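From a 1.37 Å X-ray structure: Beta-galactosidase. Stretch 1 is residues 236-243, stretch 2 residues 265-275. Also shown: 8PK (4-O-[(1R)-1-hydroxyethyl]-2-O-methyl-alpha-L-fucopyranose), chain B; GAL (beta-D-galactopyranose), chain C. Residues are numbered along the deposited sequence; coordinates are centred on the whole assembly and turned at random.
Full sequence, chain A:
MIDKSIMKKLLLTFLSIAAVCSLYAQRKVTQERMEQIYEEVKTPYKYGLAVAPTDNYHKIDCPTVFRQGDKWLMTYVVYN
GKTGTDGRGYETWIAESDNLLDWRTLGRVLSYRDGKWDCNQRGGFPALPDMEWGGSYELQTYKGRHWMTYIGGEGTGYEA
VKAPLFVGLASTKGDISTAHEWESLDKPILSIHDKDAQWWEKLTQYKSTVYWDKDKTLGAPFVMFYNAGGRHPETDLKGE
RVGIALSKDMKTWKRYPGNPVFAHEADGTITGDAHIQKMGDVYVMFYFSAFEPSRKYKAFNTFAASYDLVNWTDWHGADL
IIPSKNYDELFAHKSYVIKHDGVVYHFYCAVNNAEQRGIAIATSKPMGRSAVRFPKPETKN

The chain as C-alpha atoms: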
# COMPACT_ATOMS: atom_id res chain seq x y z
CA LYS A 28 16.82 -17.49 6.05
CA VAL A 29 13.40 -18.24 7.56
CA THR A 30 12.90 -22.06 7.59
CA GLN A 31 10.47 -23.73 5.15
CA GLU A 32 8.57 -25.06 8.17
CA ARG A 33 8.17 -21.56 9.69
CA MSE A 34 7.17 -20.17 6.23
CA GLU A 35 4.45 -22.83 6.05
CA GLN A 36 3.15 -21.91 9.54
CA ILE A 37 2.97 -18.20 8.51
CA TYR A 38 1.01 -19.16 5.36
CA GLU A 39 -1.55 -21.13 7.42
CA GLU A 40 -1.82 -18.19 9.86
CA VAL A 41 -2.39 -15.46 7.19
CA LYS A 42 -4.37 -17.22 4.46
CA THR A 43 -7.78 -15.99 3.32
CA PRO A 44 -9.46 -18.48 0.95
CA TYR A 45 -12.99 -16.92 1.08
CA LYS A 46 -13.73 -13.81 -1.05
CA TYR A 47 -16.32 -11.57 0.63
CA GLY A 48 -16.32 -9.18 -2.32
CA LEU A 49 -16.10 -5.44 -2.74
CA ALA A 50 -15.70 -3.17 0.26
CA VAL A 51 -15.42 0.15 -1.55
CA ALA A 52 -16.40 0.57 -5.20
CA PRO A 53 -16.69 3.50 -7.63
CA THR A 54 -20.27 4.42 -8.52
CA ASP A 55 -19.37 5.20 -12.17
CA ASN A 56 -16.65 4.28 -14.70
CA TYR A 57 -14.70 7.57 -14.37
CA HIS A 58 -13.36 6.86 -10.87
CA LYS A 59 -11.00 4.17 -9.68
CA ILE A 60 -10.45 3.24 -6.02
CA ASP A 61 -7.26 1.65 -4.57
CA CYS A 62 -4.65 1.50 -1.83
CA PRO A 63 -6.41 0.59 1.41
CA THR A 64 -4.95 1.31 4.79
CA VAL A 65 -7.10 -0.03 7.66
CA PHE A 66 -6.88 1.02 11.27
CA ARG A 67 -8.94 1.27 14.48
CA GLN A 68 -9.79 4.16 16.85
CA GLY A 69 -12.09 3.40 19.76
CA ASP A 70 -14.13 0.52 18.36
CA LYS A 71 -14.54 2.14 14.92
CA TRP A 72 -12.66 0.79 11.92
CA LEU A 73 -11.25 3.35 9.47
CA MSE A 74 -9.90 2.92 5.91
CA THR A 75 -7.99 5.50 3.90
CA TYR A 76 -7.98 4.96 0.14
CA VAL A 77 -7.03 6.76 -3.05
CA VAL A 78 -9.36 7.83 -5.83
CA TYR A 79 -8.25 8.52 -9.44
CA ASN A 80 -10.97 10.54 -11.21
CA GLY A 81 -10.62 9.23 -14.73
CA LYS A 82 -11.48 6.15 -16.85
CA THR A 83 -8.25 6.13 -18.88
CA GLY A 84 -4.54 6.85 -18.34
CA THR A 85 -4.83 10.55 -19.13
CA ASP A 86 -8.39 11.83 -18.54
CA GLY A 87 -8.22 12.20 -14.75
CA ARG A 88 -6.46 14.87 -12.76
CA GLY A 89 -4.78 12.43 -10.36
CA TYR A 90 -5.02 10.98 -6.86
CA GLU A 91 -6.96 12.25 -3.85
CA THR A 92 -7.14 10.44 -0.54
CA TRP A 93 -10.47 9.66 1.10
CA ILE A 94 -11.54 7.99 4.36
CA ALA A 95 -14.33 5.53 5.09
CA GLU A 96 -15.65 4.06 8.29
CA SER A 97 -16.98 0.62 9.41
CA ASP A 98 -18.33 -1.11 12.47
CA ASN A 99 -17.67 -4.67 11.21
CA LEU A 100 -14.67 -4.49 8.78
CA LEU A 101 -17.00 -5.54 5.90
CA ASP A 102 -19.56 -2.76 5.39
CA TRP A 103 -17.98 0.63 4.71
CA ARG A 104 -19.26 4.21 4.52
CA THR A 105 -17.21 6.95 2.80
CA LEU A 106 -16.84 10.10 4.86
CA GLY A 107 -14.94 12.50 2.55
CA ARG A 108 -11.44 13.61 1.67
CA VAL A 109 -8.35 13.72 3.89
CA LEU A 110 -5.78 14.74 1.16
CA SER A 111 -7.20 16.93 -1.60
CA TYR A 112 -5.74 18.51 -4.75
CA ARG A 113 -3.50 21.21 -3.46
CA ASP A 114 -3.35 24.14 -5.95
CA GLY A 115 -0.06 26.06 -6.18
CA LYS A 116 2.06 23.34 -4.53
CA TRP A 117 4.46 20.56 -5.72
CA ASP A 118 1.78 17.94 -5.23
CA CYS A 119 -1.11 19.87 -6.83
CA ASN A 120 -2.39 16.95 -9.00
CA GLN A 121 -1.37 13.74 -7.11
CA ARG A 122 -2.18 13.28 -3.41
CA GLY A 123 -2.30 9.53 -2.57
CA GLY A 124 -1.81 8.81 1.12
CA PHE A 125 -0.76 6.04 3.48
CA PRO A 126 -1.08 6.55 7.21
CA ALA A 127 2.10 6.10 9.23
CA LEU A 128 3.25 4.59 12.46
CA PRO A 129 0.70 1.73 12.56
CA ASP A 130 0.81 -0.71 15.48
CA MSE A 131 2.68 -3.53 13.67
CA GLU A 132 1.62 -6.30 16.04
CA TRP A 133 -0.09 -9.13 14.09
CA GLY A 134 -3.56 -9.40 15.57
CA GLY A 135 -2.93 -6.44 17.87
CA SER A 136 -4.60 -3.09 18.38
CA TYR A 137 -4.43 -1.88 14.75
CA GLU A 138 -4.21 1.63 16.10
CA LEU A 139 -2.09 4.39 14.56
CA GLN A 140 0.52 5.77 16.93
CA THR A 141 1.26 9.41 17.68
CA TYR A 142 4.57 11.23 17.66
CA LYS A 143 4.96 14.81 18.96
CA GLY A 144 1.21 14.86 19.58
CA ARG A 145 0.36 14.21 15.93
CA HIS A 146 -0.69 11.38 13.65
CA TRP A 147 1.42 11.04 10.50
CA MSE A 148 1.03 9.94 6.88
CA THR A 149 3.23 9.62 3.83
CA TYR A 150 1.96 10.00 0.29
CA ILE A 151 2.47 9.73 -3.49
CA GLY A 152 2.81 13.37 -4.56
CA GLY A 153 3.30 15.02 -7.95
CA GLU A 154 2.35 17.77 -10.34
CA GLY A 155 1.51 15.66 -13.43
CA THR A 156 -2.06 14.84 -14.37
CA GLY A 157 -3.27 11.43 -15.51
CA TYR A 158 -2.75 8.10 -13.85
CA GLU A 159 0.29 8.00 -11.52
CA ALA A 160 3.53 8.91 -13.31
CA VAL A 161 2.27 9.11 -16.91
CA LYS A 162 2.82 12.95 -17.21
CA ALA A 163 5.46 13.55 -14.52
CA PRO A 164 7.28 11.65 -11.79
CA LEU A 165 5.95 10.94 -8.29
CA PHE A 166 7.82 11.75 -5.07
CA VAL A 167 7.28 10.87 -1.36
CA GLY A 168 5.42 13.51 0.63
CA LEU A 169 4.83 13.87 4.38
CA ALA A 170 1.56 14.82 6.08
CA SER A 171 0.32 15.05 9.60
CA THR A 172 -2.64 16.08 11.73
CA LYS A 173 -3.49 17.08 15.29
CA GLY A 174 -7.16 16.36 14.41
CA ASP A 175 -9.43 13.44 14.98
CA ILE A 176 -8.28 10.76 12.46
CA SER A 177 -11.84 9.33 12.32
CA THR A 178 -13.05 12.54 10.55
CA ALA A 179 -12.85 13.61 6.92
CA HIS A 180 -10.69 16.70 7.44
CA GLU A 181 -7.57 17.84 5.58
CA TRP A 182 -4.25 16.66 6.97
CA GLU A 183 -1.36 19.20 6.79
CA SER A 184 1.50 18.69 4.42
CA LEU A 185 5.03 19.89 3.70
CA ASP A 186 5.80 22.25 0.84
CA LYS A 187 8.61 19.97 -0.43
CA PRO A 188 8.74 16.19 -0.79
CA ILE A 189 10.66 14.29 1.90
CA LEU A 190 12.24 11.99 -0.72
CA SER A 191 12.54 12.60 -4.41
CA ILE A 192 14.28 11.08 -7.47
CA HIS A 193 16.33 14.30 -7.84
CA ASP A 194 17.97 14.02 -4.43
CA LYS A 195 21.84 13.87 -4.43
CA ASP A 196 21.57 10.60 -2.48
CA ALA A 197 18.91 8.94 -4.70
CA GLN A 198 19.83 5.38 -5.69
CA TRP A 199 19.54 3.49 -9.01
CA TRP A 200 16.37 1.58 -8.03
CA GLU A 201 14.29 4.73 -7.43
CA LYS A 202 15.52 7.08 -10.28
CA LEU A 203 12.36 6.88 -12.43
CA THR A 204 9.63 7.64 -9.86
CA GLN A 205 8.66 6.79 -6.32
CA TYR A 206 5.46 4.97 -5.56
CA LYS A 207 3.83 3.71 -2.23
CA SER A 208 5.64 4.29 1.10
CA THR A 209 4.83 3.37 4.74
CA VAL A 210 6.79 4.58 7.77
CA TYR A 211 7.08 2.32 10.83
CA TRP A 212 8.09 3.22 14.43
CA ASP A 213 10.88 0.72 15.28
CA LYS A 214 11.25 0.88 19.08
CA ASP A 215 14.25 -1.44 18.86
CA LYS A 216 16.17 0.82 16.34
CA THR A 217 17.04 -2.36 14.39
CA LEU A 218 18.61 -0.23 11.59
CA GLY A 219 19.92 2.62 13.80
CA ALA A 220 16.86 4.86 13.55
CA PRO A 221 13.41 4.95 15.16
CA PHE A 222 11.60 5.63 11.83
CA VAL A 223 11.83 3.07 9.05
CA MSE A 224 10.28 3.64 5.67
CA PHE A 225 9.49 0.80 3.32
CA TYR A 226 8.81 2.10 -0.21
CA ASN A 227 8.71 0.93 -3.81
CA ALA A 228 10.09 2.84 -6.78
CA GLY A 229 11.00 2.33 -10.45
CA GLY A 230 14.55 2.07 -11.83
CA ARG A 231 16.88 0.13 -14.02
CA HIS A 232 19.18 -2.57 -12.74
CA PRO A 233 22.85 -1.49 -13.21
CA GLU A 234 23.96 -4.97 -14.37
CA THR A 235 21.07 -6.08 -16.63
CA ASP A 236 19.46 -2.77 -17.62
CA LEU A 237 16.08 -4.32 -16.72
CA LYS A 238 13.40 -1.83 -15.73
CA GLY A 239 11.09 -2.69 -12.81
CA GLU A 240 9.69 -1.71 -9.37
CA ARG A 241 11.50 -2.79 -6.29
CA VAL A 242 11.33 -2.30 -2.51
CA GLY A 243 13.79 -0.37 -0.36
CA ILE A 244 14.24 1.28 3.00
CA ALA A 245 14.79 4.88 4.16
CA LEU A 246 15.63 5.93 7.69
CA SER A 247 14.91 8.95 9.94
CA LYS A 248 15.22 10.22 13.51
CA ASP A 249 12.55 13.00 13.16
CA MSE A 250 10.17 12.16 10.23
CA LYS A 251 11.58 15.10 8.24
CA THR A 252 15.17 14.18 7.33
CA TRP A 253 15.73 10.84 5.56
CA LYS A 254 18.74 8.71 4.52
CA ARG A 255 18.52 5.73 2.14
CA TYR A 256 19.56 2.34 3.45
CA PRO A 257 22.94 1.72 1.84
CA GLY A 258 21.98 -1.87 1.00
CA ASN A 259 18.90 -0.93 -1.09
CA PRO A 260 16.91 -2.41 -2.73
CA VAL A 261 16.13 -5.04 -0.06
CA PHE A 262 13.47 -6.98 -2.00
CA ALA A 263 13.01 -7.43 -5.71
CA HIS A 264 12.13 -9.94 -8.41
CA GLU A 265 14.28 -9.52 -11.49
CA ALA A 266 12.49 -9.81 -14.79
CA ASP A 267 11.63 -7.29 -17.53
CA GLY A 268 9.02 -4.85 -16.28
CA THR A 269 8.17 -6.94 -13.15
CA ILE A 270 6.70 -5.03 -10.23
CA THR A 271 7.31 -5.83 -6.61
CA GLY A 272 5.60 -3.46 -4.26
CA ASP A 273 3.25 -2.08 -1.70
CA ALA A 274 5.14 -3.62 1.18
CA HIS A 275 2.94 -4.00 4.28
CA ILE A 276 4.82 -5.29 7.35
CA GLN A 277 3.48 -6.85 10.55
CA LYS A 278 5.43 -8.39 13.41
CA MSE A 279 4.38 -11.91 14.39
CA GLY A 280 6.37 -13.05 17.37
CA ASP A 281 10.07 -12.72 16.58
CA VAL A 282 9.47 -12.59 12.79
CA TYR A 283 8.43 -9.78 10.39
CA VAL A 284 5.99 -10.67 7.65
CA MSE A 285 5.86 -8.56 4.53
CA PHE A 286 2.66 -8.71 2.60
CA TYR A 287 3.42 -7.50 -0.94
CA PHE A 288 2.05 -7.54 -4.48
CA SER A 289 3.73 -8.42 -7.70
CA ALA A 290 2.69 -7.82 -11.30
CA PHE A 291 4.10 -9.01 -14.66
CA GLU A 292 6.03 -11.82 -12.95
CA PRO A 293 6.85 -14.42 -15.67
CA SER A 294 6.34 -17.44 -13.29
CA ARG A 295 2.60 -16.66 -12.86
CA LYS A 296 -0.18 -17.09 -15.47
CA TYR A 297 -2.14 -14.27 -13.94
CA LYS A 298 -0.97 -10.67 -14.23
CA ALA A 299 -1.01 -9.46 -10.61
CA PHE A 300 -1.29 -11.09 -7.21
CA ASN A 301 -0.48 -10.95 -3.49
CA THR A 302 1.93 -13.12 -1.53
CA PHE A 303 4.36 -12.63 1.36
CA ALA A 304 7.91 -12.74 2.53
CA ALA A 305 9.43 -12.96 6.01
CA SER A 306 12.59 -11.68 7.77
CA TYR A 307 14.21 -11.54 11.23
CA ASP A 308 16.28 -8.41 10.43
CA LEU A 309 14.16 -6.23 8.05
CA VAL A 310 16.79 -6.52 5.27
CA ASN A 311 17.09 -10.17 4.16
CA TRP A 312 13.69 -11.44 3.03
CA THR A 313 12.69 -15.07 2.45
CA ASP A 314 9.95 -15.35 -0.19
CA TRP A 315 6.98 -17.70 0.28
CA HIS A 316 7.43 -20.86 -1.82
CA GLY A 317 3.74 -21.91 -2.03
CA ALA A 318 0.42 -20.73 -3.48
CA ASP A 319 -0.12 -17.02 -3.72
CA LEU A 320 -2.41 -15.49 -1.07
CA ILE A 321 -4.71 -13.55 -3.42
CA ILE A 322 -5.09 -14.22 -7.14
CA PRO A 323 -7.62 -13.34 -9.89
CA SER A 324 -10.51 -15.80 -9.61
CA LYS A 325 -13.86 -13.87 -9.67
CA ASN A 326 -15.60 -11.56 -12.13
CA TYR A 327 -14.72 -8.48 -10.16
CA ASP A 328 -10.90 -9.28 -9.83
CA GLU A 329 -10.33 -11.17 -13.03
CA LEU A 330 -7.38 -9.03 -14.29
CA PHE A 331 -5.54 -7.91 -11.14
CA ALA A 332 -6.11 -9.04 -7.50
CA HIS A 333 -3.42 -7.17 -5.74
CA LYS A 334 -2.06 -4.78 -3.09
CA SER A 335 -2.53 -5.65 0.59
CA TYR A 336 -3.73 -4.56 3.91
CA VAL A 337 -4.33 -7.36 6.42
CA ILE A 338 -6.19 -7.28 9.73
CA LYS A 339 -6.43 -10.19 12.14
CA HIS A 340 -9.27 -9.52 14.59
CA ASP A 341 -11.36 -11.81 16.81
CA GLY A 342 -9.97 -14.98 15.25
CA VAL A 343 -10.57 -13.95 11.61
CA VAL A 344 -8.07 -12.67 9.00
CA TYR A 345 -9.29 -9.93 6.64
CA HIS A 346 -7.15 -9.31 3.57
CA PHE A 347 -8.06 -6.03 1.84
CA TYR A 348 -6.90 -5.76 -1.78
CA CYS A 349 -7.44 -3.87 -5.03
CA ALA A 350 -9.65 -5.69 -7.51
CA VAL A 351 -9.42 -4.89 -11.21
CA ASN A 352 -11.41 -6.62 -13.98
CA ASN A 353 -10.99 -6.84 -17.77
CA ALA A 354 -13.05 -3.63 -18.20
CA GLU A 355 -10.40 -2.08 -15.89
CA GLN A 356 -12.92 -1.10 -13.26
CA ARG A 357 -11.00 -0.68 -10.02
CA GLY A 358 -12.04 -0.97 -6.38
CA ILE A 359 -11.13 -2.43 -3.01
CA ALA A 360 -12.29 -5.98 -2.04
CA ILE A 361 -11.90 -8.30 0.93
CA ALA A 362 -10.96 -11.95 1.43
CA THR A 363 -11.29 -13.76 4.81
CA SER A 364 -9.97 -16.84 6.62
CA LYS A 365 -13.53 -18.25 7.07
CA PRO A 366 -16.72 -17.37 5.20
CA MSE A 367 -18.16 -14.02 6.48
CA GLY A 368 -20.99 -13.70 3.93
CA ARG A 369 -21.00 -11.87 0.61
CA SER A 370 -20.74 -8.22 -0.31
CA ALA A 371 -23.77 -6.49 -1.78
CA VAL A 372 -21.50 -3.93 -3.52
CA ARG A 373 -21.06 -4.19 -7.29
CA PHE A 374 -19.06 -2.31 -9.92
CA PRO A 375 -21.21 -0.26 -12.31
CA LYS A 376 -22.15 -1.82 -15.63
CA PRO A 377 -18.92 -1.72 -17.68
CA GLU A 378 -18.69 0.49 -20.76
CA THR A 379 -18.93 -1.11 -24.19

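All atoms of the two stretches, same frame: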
# COMPACT_ATOMS: atom_id res chain seq x y z
N ASP A 236 20.25 -3.84 -17.00
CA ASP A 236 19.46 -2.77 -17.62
C ASP A 236 17.95 -3.06 -17.66
O ASP A 236 17.22 -2.40 -18.39
CB ASP A 236 20.00 -2.38 -19.00
CG ASP A 236 21.46 -1.97 -18.96
OD1 ASP A 236 21.88 -1.29 -17.99
OD2 ASP A 236 22.20 -2.33 -19.89
N LEU A 237 17.49 -3.99 -16.82
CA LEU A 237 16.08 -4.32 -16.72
C LEU A 237 15.37 -3.28 -15.87
O LEU A 237 15.77 -3.01 -14.72
CB LEU A 237 15.89 -5.69 -16.07
CG LEU A 237 16.40 -6.90 -16.86
CD1 LEU A 237 16.16 -8.16 -16.05
CD2 LEU A 237 15.76 -7.01 -18.25
N LYS A 238 14.31 -2.71 -16.45
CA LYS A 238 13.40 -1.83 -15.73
C LYS A 238 12.44 -2.66 -14.88
O LYS A 238 11.97 -3.73 -15.29
CB LYS A 238 12.63 -0.94 -16.72
CG LYS A 238 11.89 0.22 -16.06
CD LYS A 238 10.67 0.74 -16.84
CE LYS A 238 9.50 -0.25 -16.92
NZ LYS A 238 8.83 -0.49 -15.61
N GLY A 239 12.16 -2.14 -13.68
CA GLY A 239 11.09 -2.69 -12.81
C GLY A 239 10.82 -1.81 -11.60
O GLY A 239 11.34 -0.72 -11.49
N GLU A 240 9.96 -2.33 -10.69
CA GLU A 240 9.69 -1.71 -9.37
C GLU A 240 10.12 -2.64 -8.26
O GLU A 240 9.85 -3.84 -8.29
CB GLU A 240 8.19 -1.42 -9.11
CG GLU A 240 7.63 -0.46 -10.10
CD GLU A 240 6.24 0.04 -9.76
OE1 GLU A 240 5.81 -0.03 -8.59
OE2 GLU A 240 5.55 0.46 -10.69
N ARG A 241 10.81 -2.07 -7.31
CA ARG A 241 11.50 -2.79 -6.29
C ARG A 241 11.26 -2.09 -4.95
O ARG A 241 10.88 -0.90 -4.91
CB ARG A 241 13.01 -2.81 -6.61
CG ARG A 241 13.35 -3.55 -7.88
CD ARG A 241 14.82 -3.30 -8.27
NE ARG A 241 15.10 -3.92 -9.56
CZ ARG A 241 14.94 -3.33 -10.75
NH1 ARG A 241 14.43 -2.11 -10.86
NH2 ARG A 241 15.28 -3.98 -11.86
N VAL A 242 11.61 -2.77 -3.87
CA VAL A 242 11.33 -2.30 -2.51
C VAL A 242 12.63 -1.97 -1.79
O VAL A 242 13.57 -2.79 -1.75
CB VAL A 242 10.53 -3.35 -1.72
CG1 VAL A 242 10.46 -2.97 -0.27
CG2 VAL A 242 9.14 -3.50 -2.30
N GLY A 243 12.66 -0.79 -1.17
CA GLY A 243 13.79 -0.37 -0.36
C GLY A 243 13.38 0.35 0.88
O GLY A 243 12.22 0.59 1.11
N GLU A 265 13.70 -10.03 -10.27
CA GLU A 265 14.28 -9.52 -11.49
C GLU A 265 13.79 -10.20 -12.75
O GLU A 265 14.30 -11.27 -13.15
CB GLU A 265 15.80 -9.63 -11.43
CG GLU A 265 16.45 -8.82 -10.34
CD GLU A 265 16.28 -7.32 -10.56
OE1 GLU A 265 16.07 -6.86 -11.70
OE2 GLU A 265 16.31 -6.59 -9.55
N ALA A 266 12.84 -9.54 -13.40
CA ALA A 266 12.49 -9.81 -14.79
C ALA A 266 12.06 -8.48 -15.43
O ALA A 266 11.81 -7.48 -14.73
CB ALA A 266 11.37 -10.85 -14.88
N ASP A 267 11.97 -8.48 -16.76
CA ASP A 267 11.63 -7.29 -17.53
C ASP A 267 10.24 -6.75 -17.19
O ASP A 267 9.20 -7.38 -17.48
CB ASP A 267 11.70 -7.60 -19.03
CG ASP A 267 11.44 -6.36 -19.90
OD1 ASP A 267 11.38 -5.23 -19.36
OD2 ASP A 267 11.30 -6.53 -21.12
N GLY A 268 10.24 -5.57 -16.58
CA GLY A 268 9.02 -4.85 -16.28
C GLY A 268 8.30 -5.39 -15.05
O GLY A 268 7.22 -4.90 -14.75
N THR A 269 8.88 -6.34 -14.32
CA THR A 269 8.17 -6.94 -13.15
C THR A 269 8.09 -5.94 -12.01
O THR A 269 9.07 -5.21 -11.75
CB THR A 269 8.89 -8.19 -12.61
OG1 THR A 269 9.00 -9.15 -13.67
CG2 THR A 269 8.15 -8.82 -11.42
N ILE A 270 6.94 -5.93 -11.33
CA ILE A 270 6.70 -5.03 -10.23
C ILE A 270 6.69 -5.83 -8.97
O ILE A 270 6.02 -6.86 -8.91
CB ILE A 270 5.37 -4.27 -10.40
CG1 ILE A 270 5.48 -3.29 -11.56
CG2 ILE A 270 5.03 -3.48 -9.16
CD1 ILE A 270 4.16 -2.65 -11.97
N THR A 271 7.38 -5.34 -7.97
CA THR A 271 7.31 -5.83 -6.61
C THR A 271 7.01 -4.58 -5.79
O THR A 271 7.78 -3.59 -5.85
CB THR A 271 8.63 -6.47 -6.12
OG1 THR A 271 9.03 -7.52 -7.01
CG2 THR A 271 8.49 -7.00 -4.67
N GLY A 272 5.90 -4.61 -5.03
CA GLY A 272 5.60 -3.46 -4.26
C GLY A 272 4.53 -3.53 -3.20
O GLY A 272 4.12 -4.59 -2.73
N ASP A 273 4.15 -2.33 -2.81
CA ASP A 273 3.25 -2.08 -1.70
C ASP A 273 3.52 -2.99 -0.50
O ASP A 273 2.65 -3.71 -0.03
CB ASP A 273 1.78 -2.10 -2.17
CG ASP A 273 1.46 -0.94 -3.12
OD1 ASP A 273 2.40 -0.38 -3.77
OD2 ASP A 273 0.27 -0.53 -3.21
N ALA A 274 4.73 -2.91 0.00
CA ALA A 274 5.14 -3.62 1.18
C ALA A 274 4.34 -3.15 2.39
O ALA A 274 4.23 -1.95 2.66
CB ALA A 274 6.64 -3.48 1.43
N HIS A 275 3.79 -4.15 3.09
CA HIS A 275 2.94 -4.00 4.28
C HIS A 275 3.47 -5.00 5.29
O HIS A 275 3.32 -6.20 5.10
CB HIS A 275 1.45 -4.21 3.92
CG HIS A 275 0.52 -4.45 5.09
ND1 HIS A 275 0.39 -3.58 6.14
CD2 HIS A 275 -0.34 -5.47 5.33
CE1 HIS A 275 -0.52 -4.05 7.00
NE2 HIS A 275 -0.97 -5.20 6.53
O9 8PK B . 8.17 7.52 -16.75
C8 8PK B . 8.07 6.92 -15.47
C10 8PK B . 7.89 7.98 -14.40
O4 8PK B . 6.98 5.98 -15.45
C4 8PK B . 7.06 5.00 -16.49
C5 8PK B . 5.65 4.56 -16.86
C6 8PK B . 4.79 5.75 -17.29
O5 8PK B . 5.04 3.89 -15.74
C3 8PK B . 7.90 3.80 -16.05
O3 8PK B . 9.24 4.16 -15.69
C2 8PK B . 7.23 3.15 -14.86
O2 8PK B . 8.01 2.01 -14.49
C7 8PK B . 8.71 2.15 -13.25
C1 8PK B . 5.79 2.78 -15.21
C1 GAL C . 4.82 0.62 -18.12
C2 GAL C . 4.67 0.97 -16.65
C3 GAL C . 4.53 -0.29 -15.83
C4 GAL C . 3.40 -1.16 -16.41
C5 GAL C . 3.57 -1.39 -17.91
C6 GAL C . 2.40 -2.15 -18.52
O2 GAL C . 5.78 1.72 -16.17
O3 GAL C . 4.29 0.07 -14.47
O4 GAL C . 2.18 -0.42 -16.29
O5 GAL C . 3.74 -0.14 -18.63
O6 GAL C . 2.76 -2.48 -19.88
O HOH W 1 7.64 -2.18 -14.09
O HOH W 2 10.73 -6.34 -8.72

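Arg241 and Glu265 form a two-pronged salt bridge. Arg241 NE donates to Glu265 OE2 at 2.9 Å, and Arg241 NH2 donates to Glu265 OE1 at 3.0 Å. Both bonds are nearly straight, and the carboxylate meets the guanidinium at its edge. The Arg241 CA-to-CB bond points away from the second stretch, but the long side chain brings its end back. Arg241 NH2 also donates to Leu237 O at 3.1 Å, which ties the arginine to its own stretch.

Three backbone hydrogen bonds join the two stretches: Gly268 N to Lys238 O at 2.8 Å, Glu240 N to Thr269 O at 3.2 Å, and Thr271 N to Glu240 O at 2.9 Å. The last two flank Ile270, which forms a single bridge with Glu240. Gly268 lies in a type II turn with positive phi, a conformation that favours glycine. At Gly239, a CB would lie 2.7 Å from Thr269 O, a clash that glycine avoids.

Lys238 NZ reaches Gly268 O through one water and donates to 8PK O2 at 2.9 Å. A second water links Glu240 O and Thr271 OG1.

Packing completes the contact, which buries 622 Å² in all. Val242 CG1 lies 4.2 Å from Ala274 CB, both buried and apolar. Leu237 CD2 covers Asp267 CB at 4.2 Å near the more exposed end.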